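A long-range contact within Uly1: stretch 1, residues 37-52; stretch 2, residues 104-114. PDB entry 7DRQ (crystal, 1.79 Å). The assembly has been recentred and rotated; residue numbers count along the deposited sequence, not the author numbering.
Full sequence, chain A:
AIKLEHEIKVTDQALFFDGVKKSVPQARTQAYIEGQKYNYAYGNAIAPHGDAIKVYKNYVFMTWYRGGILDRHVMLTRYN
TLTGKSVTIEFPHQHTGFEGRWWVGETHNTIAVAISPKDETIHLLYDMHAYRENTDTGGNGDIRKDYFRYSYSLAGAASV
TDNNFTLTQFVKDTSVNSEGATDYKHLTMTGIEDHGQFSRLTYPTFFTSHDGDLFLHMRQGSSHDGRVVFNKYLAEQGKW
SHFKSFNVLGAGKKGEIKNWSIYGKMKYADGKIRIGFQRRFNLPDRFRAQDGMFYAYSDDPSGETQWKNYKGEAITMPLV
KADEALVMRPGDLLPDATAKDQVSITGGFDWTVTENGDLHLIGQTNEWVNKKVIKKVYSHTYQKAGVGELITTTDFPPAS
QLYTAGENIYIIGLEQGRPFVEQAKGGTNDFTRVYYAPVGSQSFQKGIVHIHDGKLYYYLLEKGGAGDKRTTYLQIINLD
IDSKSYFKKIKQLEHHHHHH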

# COMPACT_ATOMS: atom_id res chain seq x y z
N LYS A 37 12.46 -24.88 1.48
CA LYS A 37 12.44 -23.55 0.89
C LYS A 37 11.31 -22.73 1.51
O LYS A 37 10.40 -23.26 2.16
CB LYS A 37 12.27 -23.64 -0.63
CG LYS A 37 13.45 -24.29 -1.34
CD LYS A 37 13.25 -24.30 -2.85
CE LYS A 37 14.11 -25.38 -3.51
NZ LYS A 37 13.47 -26.73 -3.43
N TYR A 38 11.39 -21.42 1.33
CA TYR A 38 10.42 -20.50 1.96
C TYR A 38 9.19 -20.41 1.07
O TYR A 38 9.13 -19.61 0.13
CB TYR A 38 11.05 -19.14 2.21
CG TYR A 38 10.43 -18.34 3.34
CD1 TYR A 38 9.12 -18.56 3.75
CD2 TYR A 38 11.16 -17.35 3.98
CE1 TYR A 38 8.55 -17.80 4.78
CE2 TYR A 38 10.62 -16.61 5.00
CZ TYR A 38 9.31 -16.83 5.40
OH TYR A 38 8.81 -16.07 6.43
N ASN A 39 8.19 -21.23 1.36
CA ASN A 39 6.95 -21.21 0.60
C ASN A 39 6.15 -19.95 0.93
O ASN A 39 6.54 -19.14 1.78
CB ASN A 39 6.15 -22.49 0.88
CG ASN A 39 6.95 -23.72 0.55
OD1 ASN A 39 7.57 -23.80 -0.51
ND2 ASN A 39 6.96 -24.69 1.46
N TYR A 40 5.02 -19.77 0.25
CA TYR A 40 4.29 -18.52 0.37
C TYR A 40 2.83 -18.72 -0.03
O TYR A 40 2.50 -19.61 -0.82
CB TYR A 40 4.95 -17.42 -0.48
CG TYR A 40 5.04 -17.75 -1.96
CD1 TYR A 40 6.13 -18.44 -2.47
CD2 TYR A 40 4.03 -17.38 -2.84
CE1 TYR A 40 6.22 -18.75 -3.82
CE2 TYR A 40 4.11 -17.68 -4.19
CZ TYR A 40 5.21 -18.36 -4.68
OH TYR A 40 5.29 -18.67 -6.02
N ALA A 41 1.97 -17.88 0.53
CA ALA A 41 0.53 -18.00 0.32
C ALA A 41 0.00 -17.07 -0.76
O ALA A 41 -1.02 -17.38 -1.39
CB ALA A 41 -0.21 -17.73 1.64
N TYR A 42 0.68 -15.95 -1.00
CA TYR A 42 0.19 -15.01 -2.00
C TYR A 42 1.29 -14.68 -2.99
O TYR A 42 1.50 -15.44 -3.95
CB TYR A 42 -0.37 -13.78 -1.30
CG TYR A 42 -1.53 -14.16 -0.41
CD1 TYR A 42 -2.78 -14.42 -0.95
CD2 TYR A 42 -1.36 -14.32 0.96
CE1 TYR A 42 -3.84 -14.80 -0.15
CE2 TYR A 42 -2.42 -14.70 1.78
CZ TYR A 42 -3.65 -14.93 1.22
OH TYR A 42 -4.71 -15.31 2.02
N GLY A 43 2.03 -13.58 -2.77
CA GLY A 43 3.17 -13.27 -3.60
C GLY A 43 4.45 -13.82 -3.01
O GLY A 43 4.51 -14.23 -1.86
N ASN A 44 5.50 -13.85 -3.82
CA ASN A 44 6.77 -14.37 -3.33
C ASN A 44 7.75 -13.27 -2.92
O ASN A 44 8.83 -13.59 -2.43
CB ASN A 44 7.42 -15.31 -4.37
CG ASN A 44 7.73 -14.62 -5.69
OD1 ASN A 44 7.68 -13.40 -5.81
ND2 ASN A 44 8.08 -15.43 -6.70
N ALA A 45 7.37 -12.00 -3.05
CA ALA A 45 8.30 -10.88 -2.84
C ALA A 45 7.69 -9.90 -1.85
O ALA A 45 6.79 -9.12 -2.20
CB ALA A 45 8.63 -10.20 -4.17
N ILE A 46 8.17 -9.95 -0.60
CA ILE A 46 7.71 -9.04 0.45
C ILE A 46 8.59 -7.80 0.57
O ILE A 46 8.25 -6.89 1.34
CB ILE A 46 7.63 -9.81 1.79
CG1 ILE A 46 6.70 -9.11 2.78
CG2 ILE A 46 9.04 -10.04 2.37
CD1 ILE A 46 6.23 -10.01 3.93
N ALA A 47 9.68 -7.73 -0.19
CA ALA A 47 10.60 -6.60 -0.17
C ALA A 47 11.18 -6.35 -1.56
O ALA A 47 11.79 -7.25 -2.15
CB ALA A 47 11.72 -6.84 0.84
N PRO A 48 11.02 -5.14 -2.13
CA PRO A 48 10.24 -4.02 -1.61
C PRO A 48 8.76 -4.22 -1.89
O PRO A 48 8.38 -4.63 -2.98
CB PRO A 48 10.80 -2.82 -2.39
CG PRO A 48 11.22 -3.40 -3.69
CD PRO A 48 11.60 -4.84 -3.45
N HIS A 49 7.93 -3.93 -0.89
CA HIS A 49 6.50 -4.18 -1.01
C HIS A 49 5.78 -3.37 0.05
O HIS A 49 6.28 -3.23 1.17
CB HIS A 49 6.20 -5.67 -0.85
CG HIS A 49 4.87 -6.07 -1.40
ND1 HIS A 49 4.47 -5.77 -2.68
CD2 HIS A 49 3.86 -6.79 -0.85
CE1 HIS A 49 3.26 -6.28 -2.90
NE2 HIS A 49 2.87 -6.91 -1.80
N GLY A 50 4.60 -2.87 -0.30
CA GLY A 50 3.81 -2.07 0.63
C GLY A 50 4.28 -0.63 0.67
O GLY A 50 5.02 -0.15 -0.20
N ASP A 51 3.85 0.08 1.72
CA ASP A 51 4.16 1.50 1.89
C ASP A 51 5.55 1.66 2.52
O ASP A 51 5.73 2.17 3.63
CB ASP A 51 3.07 2.15 2.73
CG ASP A 51 3.15 3.65 2.71
OD1 ASP A 51 3.62 4.21 1.69
OD2 ASP A 51 2.76 4.27 3.72
N ALA A 52 6.54 1.19 1.78
CA ALA A 52 7.84 0.86 2.35
C ALA A 52 8.91 1.91 2.11
O ALA A 52 10.07 1.67 2.48
CB ALA A 52 8.32 -0.49 1.81
N VAL A 104 5.59 -19.88 6.00
CA VAL A 104 4.79 -19.56 4.82
C VAL A 104 4.74 -18.05 4.69
O VAL A 104 4.09 -17.37 5.48
CB VAL A 104 3.37 -20.15 4.89
CG1 VAL A 104 2.61 -19.78 3.62
CG2 VAL A 104 3.43 -21.66 5.06
N GLY A 105 5.41 -17.53 3.65
CA GLY A 105 5.51 -16.09 3.49
C GLY A 105 4.17 -15.46 3.13
O GLY A 105 3.37 -16.02 2.39
N GLU A 106 3.95 -14.25 3.65
CA GLU A 106 2.63 -13.63 3.61
C GLU A 106 2.80 -12.17 3.16
O GLU A 106 3.12 -11.30 3.97
CB GLU A 106 1.97 -13.78 4.99
CG GLU A 106 0.82 -12.89 5.37
CD GLU A 106 -0.39 -12.95 4.46
OE1 GLU A 106 -0.27 -12.50 3.31
OE2 GLU A 106 -1.49 -13.37 4.91
N THR A 107 2.61 -11.91 1.86
CA THR A 107 2.92 -10.58 1.33
C THR A 107 1.87 -9.52 1.68
O THR A 107 2.09 -8.35 1.35
CB THR A 107 3.12 -10.62 -0.20
OG1 THR A 107 2.05 -11.34 -0.83
CG2 THR A 107 4.47 -11.27 -0.56
N HIS A 108 0.76 -9.88 2.34
CA HIS A 108 -0.07 -8.83 2.91
C HIS A 108 0.68 -8.07 3.99
O HIS A 108 0.39 -6.89 4.24
CB HIS A 108 -1.35 -9.39 3.53
CG HIS A 108 -2.33 -9.94 2.53
ND1 HIS A 108 -2.26 -11.23 2.06
CD2 HIS A 108 -3.40 -9.37 1.93
CE1 HIS A 108 -3.25 -11.43 1.20
NE2 HIS A 108 -3.96 -10.32 1.11
N ASN A 109 1.60 -8.74 4.66
CA ASN A 109 2.11 -8.32 5.96
C ASN A 109 3.31 -7.39 5.83
O ASN A 109 4.37 -7.62 6.40
CB ASN A 109 2.47 -9.55 6.79
CG ASN A 109 1.25 -10.30 7.27
OD1 ASN A 109 0.19 -10.24 6.64
ND2 ASN A 109 1.40 -11.04 8.37
N THR A 110 3.12 -6.32 5.07
CA THR A 110 4.20 -5.38 4.77
C THR A 110 4.55 -4.54 6.00
O THR A 110 3.87 -4.53 7.02
CB THR A 110 3.79 -4.49 3.61
OG1 THR A 110 2.55 -3.83 3.94
CG2 THR A 110 3.61 -5.31 2.36
N ILE A 111 5.66 -3.80 5.87
CA ILE A 111 6.11 -2.83 6.86
C ILE A 111 5.92 -1.45 6.27
O ILE A 111 6.68 -1.05 5.37
CB ILE A 111 7.57 -3.05 7.26
CG1 ILE A 111 7.86 -4.52 7.60
CG2 ILE A 111 7.94 -2.10 8.41
CD1 ILE A 111 9.34 -4.90 7.32
N ALA A 112 4.96 -0.69 6.79
CA ALA A 112 4.74 0.68 6.35
C ALA A 112 5.51 1.63 7.25
O ALA A 112 5.65 1.40 8.45
CB ALA A 112 3.25 1.03 6.39
N VAL A 113 6.04 2.70 6.65
CA VAL A 113 6.82 3.69 7.38
C VAL A 113 6.28 5.08 7.06
O VAL A 113 5.84 5.36 5.94
CB VAL A 113 8.33 3.60 7.06
CG1 VAL A 113 8.59 3.83 5.55
CG2 VAL A 113 9.14 4.57 7.93
N ALA A 114 6.31 5.96 8.06
CA ALA A 114 6.02 7.38 7.85
C ALA A 114 6.85 8.22 8.81
O ALA A 114 7.20 7.78 9.91
CB ALA A 114 4.54 7.71 8.06
O HOH W 1 2.72 -14.41 0.34
O HOH W 2 7.34 -3.89 3.67
O HOH W 3 0.64 -8.98 -1.66
O HOH W 4 2.31 -1.22 3.75

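The strongest link between the two stretches is a short parallel pairing centred on Y40 and G105. The amide N of G105 donates to O of N39 at 2.7 Å and almost in line, the angle at hydrogen being 177°; one step on, N of A41 donates to O of G105 at 3.0 Å. G105 thus uses both its amide and its carbonyl on the residues flanking Y40, the usual pattern of a parallel bridge. The backbones of the pair lie close, CA of Y40 to CA of G105 being 4.1 Å, and CE1 of Y38 is 3.3 Å from N of G105. A CB on G105 would sit snugly here, 3.4 Å from O of N39 and 3.7 Å from CE1 of Y38.

Beyond this bridge the chains separate, and water 1 fills the gap. It accepts from N of Y42 and N of T107 and donates to O of G43 and O of G105, so four backbone groups are satisfied by one molecule. Beside it, N of G43 donates to OG1 of T107 at 3.0 Å. Threonine suits this site because it is both polar and apolar: the hydroxyl receives the amide, while the methyl CG2 of T107 packs 4.2 Å from CB of I46. CG2 of T107 also makes a close contact with O of A45, at 3.6 Å. T107 is the residue most covered by the opposite stretch. Water 3 extends its reach, lying 2.9 Å from OG1 of T107 and 3.0 Å from NE2 of H49.

At the far end, N of V113 donates to O of D51 at 3.1 Å, and the same oxygen receives a CA-H contact from A112, 3.3 Å from CA to O. Water 2 joins O of H49 to N of I111, and water 4 joins N of D51 to OG1 of T110. G50 has a positive phi of 81°, which favours glycine; moreover, a CB built there would fall 2.4 Å from CB of T110, a clash.

An aromatic pair adds to the contact. H108 presents its ring edge to the face of Y42, with centroids 4.3 Å apart and planes at 87°. E106 steadies the histidine, since its OE1 accepts from both ND1 of H108 (2.7 Å) and N of H108 (3.0 Å) within the type I turn from E106 to N109. Tyrosine offers the broad face this arrangement needs.

Van der Waals packing completes the account. CB of A41 lies 4.0 Å from CG1 of V104, an apolar contact of a small methyl against a branched side chain. The CA-to-CB bond of I46 points sideways, but the end of its t,t side chain comes nearer to the turn, placing CD1 3.4 Å from O of E106 and 3.9 Å from O of N109.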